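Local coordinates for proximal thread matrix protein 1 (Mytilus galloprovincialis, PDB 4CN9) that probably binds collagen as a matrix protein of the mussel byssus, through two von Willebrand factor type A domains, and carries zinc ions, at residues M280-G291 and Y315-D326. Residues are numbered along the deposited sequence; the frame is centred on the assembly and turned at random.
Sequences MKDIVDRFNKTG and YSSKADIKGAID
V284 is the knob of this contact: its side chain sits in the hole formed by K318, I321, K322 and I325, between helices 280-285 and 318-326, which run antiparallel (169°) with axes 9.7 Å apart. CG1, anti to the backbone N (chi1 168°), touches K318 CG as the two side chains pass in opposite directions, while CG2 meets I321 CG2 at 3.9 Å. Toward the start of segment 280-291, M280 CE touches I325 CG2; toward its end, I321 CD1 meets T290 CB, the two side chains tip to tip.

Two salt bridges of opposite sense run along the outer edge of this apolar seam, on the side turned from the sheet. K322 NZ forks onto D285, lying 3.1 Å from D285 OD1 and 3.2 Å from D285 OD2, both through syn lone pairs, so the carboxylate is gripped evenly. The stem of K281 crosses that of K322 at about a right angle, and its bend at chi3 brings K281 NZ within 2.7 Å of D326 OD2, on the syn side. A methionine in place of K322 would probably keep much of the stem packing against K281 but leave the D285 carboxylate without its cationic mate.

Lysine and threonine tie the loop after the first helix to the start of the second. K318, extended beyond CG, delivers NZ to F287 O at 2.6 Å, almost head-on to the carbonyl (178°); a water on N288 O adds a weak bond. T290 OG1 donates to S316 O (2.7 Å) from above the carbonyl plane, just before S317 caps helix 318-326 by accepting from D320 N.

Within the second von Willebrand factor A domain, both helices lie on one face of its mixed sheet: M280 and V284 rest on F257 of strand 253-260, and V284, T290 and I321 on F297 of strand 295-302.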
# COMPACT_ATOMS: atom_id res chain seq x y z
N MET A 280 1.62 5.00 22.42
CA MET A 280 2.64 5.67 21.62
C MET A 280 4.05 5.49 22.18
O MET A 280 5.00 5.25 21.43
CB MET A 280 2.28 7.15 21.48
CG MET A 280 1.01 7.32 20.69
SD MET A 280 0.49 9.01 20.45
CE MET A 280 0.27 9.56 22.15
N LYS A 281 4.19 5.59 23.50
CA LYS A 281 5.48 5.33 24.15
C LYS A 281 5.97 3.89 23.92
O LYS A 281 7.16 3.67 23.70
CB LYS A 281 5.39 5.64 25.65
CG LYS A 281 5.33 7.12 25.93
CD LYS A 281 4.59 7.44 27.22
CE LYS A 281 5.12 6.65 28.37
NZ LYS A 281 4.35 6.83 29.63
N ASP A 282 5.05 2.92 23.94
CA ASP A 282 5.41 1.53 23.68
C ASP A 282 5.93 1.35 22.25
O ASP A 282 6.86 0.60 22.01
CB ASP A 282 4.24 0.58 23.95
CG ASP A 282 3.94 0.43 25.44
OD1 ASP A 282 4.75 0.90 26.26
OD2 ASP A 282 2.89 -0.16 25.80
N ILE A 283 5.34 2.08 21.31
CA ILE A 283 5.80 2.06 19.92
C ILE A 283 7.21 2.61 19.81
O ILE A 283 8.07 2.03 19.14
CB ILE A 283 4.82 2.83 19.02
CG1 ILE A 283 3.51 2.04 18.93
CG2 ILE A 283 5.41 3.08 17.62
CD1 ILE A 283 2.40 2.78 18.30
N VAL A 284 7.46 3.73 20.48
CA VAL A 284 8.79 4.32 20.47
C VAL A 284 9.84 3.30 20.93
O VAL A 284 10.92 3.18 20.34
CB VAL A 284 8.84 5.60 21.33
CG1 VAL A 284 10.27 6.04 21.57
CG2 VAL A 284 8.04 6.72 20.65
N ASP A 285 9.51 2.57 21.99
CA ASP A 285 10.44 1.59 22.56
C ASP A 285 10.79 0.44 21.62
O ASP A 285 11.77 -0.25 21.84
CB ASP A 285 9.87 1.02 23.87
CG ASP A 285 10.14 1.91 25.06
OD1 ASP A 285 11.10 2.73 25.01
OD2 ASP A 285 9.41 1.79 26.07
N ARG A 286 9.99 0.23 20.58
CA ARG A 286 10.24 -0.87 19.66
C ARG A 286 11.26 -0.52 18.59
O ARG A 286 11.71 -1.40 17.85
CB ARG A 286 8.93 -1.34 19.02
CG ARG A 286 7.93 -1.84 20.04
CD ARG A 286 8.31 -3.21 20.56
NE ARG A 286 8.18 -4.20 19.50
CZ ARG A 286 7.11 -4.97 19.32
NH1 ARG A 286 6.07 -4.88 20.14
NH2 ARG A 286 7.09 -5.83 18.32
N PHE A 287 11.65 0.74 18.50
CA PHE A 287 12.71 1.11 17.55
C PHE A 287 14.10 0.96 18.18
O PHE A 287 14.29 1.20 19.37
CB PHE A 287 12.48 2.51 16.98
CG PHE A 287 11.31 2.58 16.03
CD1 PHE A 287 10.02 2.69 16.52
CD2 PHE A 287 11.49 2.46 14.66
CE1 PHE A 287 8.94 2.71 15.66
CE2 PHE A 287 10.41 2.51 13.80
CZ PHE A 287 9.14 2.62 14.29
N ASN A 288 15.06 0.55 17.36
CA ASN A 288 16.38 0.19 17.84
C ASN A 288 17.15 1.39 18.36
O ASN A 288 17.83 1.31 19.37
CB ASN A 288 17.18 -0.49 16.73
CG ASN A 288 18.57 -0.90 17.19
OD1 ASN A 288 18.71 -1.71 18.09
ND2 ASN A 288 19.60 -0.32 16.57
N LYS A 289 17.02 2.52 17.66
CA LYS A 289 17.79 3.70 17.99
C LYS A 289 17.07 4.95 17.51
O LYS A 289 16.67 5.03 16.36
CB LYS A 289 19.17 3.66 17.33
CG LYS A 289 20.05 4.83 17.78
CD LYS A 289 21.53 4.63 17.44
CE LYS A 289 21.80 4.76 15.95
NZ LYS A 289 23.17 4.28 15.59
N THR A 290 16.94 5.93 18.40
CA THR A 290 16.26 7.17 18.05
C THR A 290 17.26 8.28 17.80
O THR A 290 18.42 8.21 18.25
CB THR A 290 15.28 7.59 19.15
OG1 THR A 290 15.96 7.66 20.41
CG2 THR A 290 14.14 6.59 19.25
N GLY A 291 16.82 9.30 17.07
CA GLY A 291 17.66 10.44 16.76
C GLY A 291 18.10 10.46 15.31
O GLY A 291 17.61 9.67 14.49
N TYR A 315 14.27 15.96 19.89
CA TYR A 315 14.77 14.95 20.80
C TYR A 315 15.51 13.83 20.10
O TYR A 315 15.15 13.42 19.00
CB TYR A 315 13.63 14.36 21.60
CG TYR A 315 12.81 15.36 22.36
CD1 TYR A 315 13.32 15.99 23.49
CD2 TYR A 315 11.52 15.67 21.96
CE1 TYR A 315 12.56 16.91 24.20
CE2 TYR A 315 10.75 16.59 22.66
CZ TYR A 315 11.28 17.21 23.78
OH TYR A 315 10.53 18.11 24.49
N SER A 316 16.55 13.31 20.74
CA SER A 316 17.27 12.17 20.20
C SER A 316 17.21 10.92 21.08
O SER A 316 17.49 9.83 20.60
CB SER A 316 18.73 12.54 19.87
OG SER A 316 19.39 13.05 21.01
N SER A 317 16.83 11.05 22.35
CA SER A 317 16.74 9.89 23.24
C SER A 317 15.30 9.40 23.42
O SER A 317 14.36 10.19 23.39
CB SER A 317 17.36 10.18 24.63
OG SER A 317 16.50 10.96 25.42
N LYS A 318 15.15 8.11 23.65
CA LYS A 318 13.84 7.51 23.85
C LYS A 318 13.23 8.07 25.11
O LYS A 318 12.03 8.34 25.17
CB LYS A 318 13.97 6.00 23.99
CG LYS A 318 14.08 5.28 22.67
CD LYS A 318 14.14 3.78 22.89
CE LYS A 318 14.67 3.08 21.66
NZ LYS A 318 14.74 1.63 21.87
N ALA A 319 14.05 8.24 26.14
CA ALA A 319 13.57 8.78 27.40
C ALA A 319 13.00 10.18 27.20
O ALA A 319 11.94 10.50 27.73
CB ALA A 319 14.68 8.79 28.45
N ASP A 320 13.70 11.01 26.43
CA ASP A 320 13.20 12.37 26.15
C ASP A 320 11.91 12.32 25.31
O ASP A 320 10.96 13.05 25.57
CB ASP A 320 14.25 13.19 25.40
CG ASP A 320 15.42 13.63 26.29
OD1 ASP A 320 15.26 13.67 27.53
OD2 ASP A 320 16.49 13.92 25.72
N ILE A 321 11.89 11.48 24.29
CA ILE A 321 10.70 11.37 23.45
C ILE A 321 9.49 10.93 24.27
O ILE A 321 8.43 11.55 24.21
CB ILE A 321 10.95 10.44 22.27
CG1 ILE A 321 11.96 11.07 21.34
CG2 ILE A 321 9.63 10.15 21.53
CD1 ILE A 321 12.56 10.13 20.34
N LYS A 322 9.66 9.88 25.06
CA LYS A 322 8.56 9.39 25.88
C LYS A 322 8.09 10.40 26.93
O LYS A 322 6.90 10.54 27.15
CB LYS A 322 8.94 8.06 26.53
CG LYS A 322 9.24 7.00 25.50
CD LYS A 322 9.45 5.62 26.11
CE LYS A 322 10.64 5.55 27.02
NZ LYS A 322 10.64 4.23 27.72
N GLY A 323 9.02 11.09 27.57
CA GLY A 323 8.66 12.11 28.53
C GLY A 323 7.96 13.29 27.87
O GLY A 323 7.08 13.91 28.46
N ALA A 324 8.33 13.60 26.63
CA ALA A 324 7.67 14.68 25.91
C ALA A 324 6.22 14.29 25.57
O ALA A 324 5.30 15.12 25.68
CB ALA A 324 8.44 15.04 24.64
N ILE A 325 6.03 13.04 25.17
CA ILE A 325 4.68 12.55 24.89
C ILE A 325 3.80 12.68 26.14
O ILE A 325 2.64 13.12 26.07
CB ILE A 325 4.73 11.08 24.42
CG1 ILE A 325 5.23 11.02 22.97
CG2 ILE A 325 3.36 10.43 24.54
CD1 ILE A 325 5.68 9.67 22.53
N ASP A 326 4.37 12.36 27.29
CA ASP A 326 3.62 12.35 28.54
C ASP A 326 3.21 13.74 29.04
O ASP A 326 2.22 13.88 29.75
CB ASP A 326 4.43 11.63 29.62
CG ASP A 326 4.06 10.17 29.72
OD1 ASP A 326 2.96 9.80 29.26
OD2 ASP A 326 4.87 9.39 30.25
O HOH W 1 17.88 2.35 22.31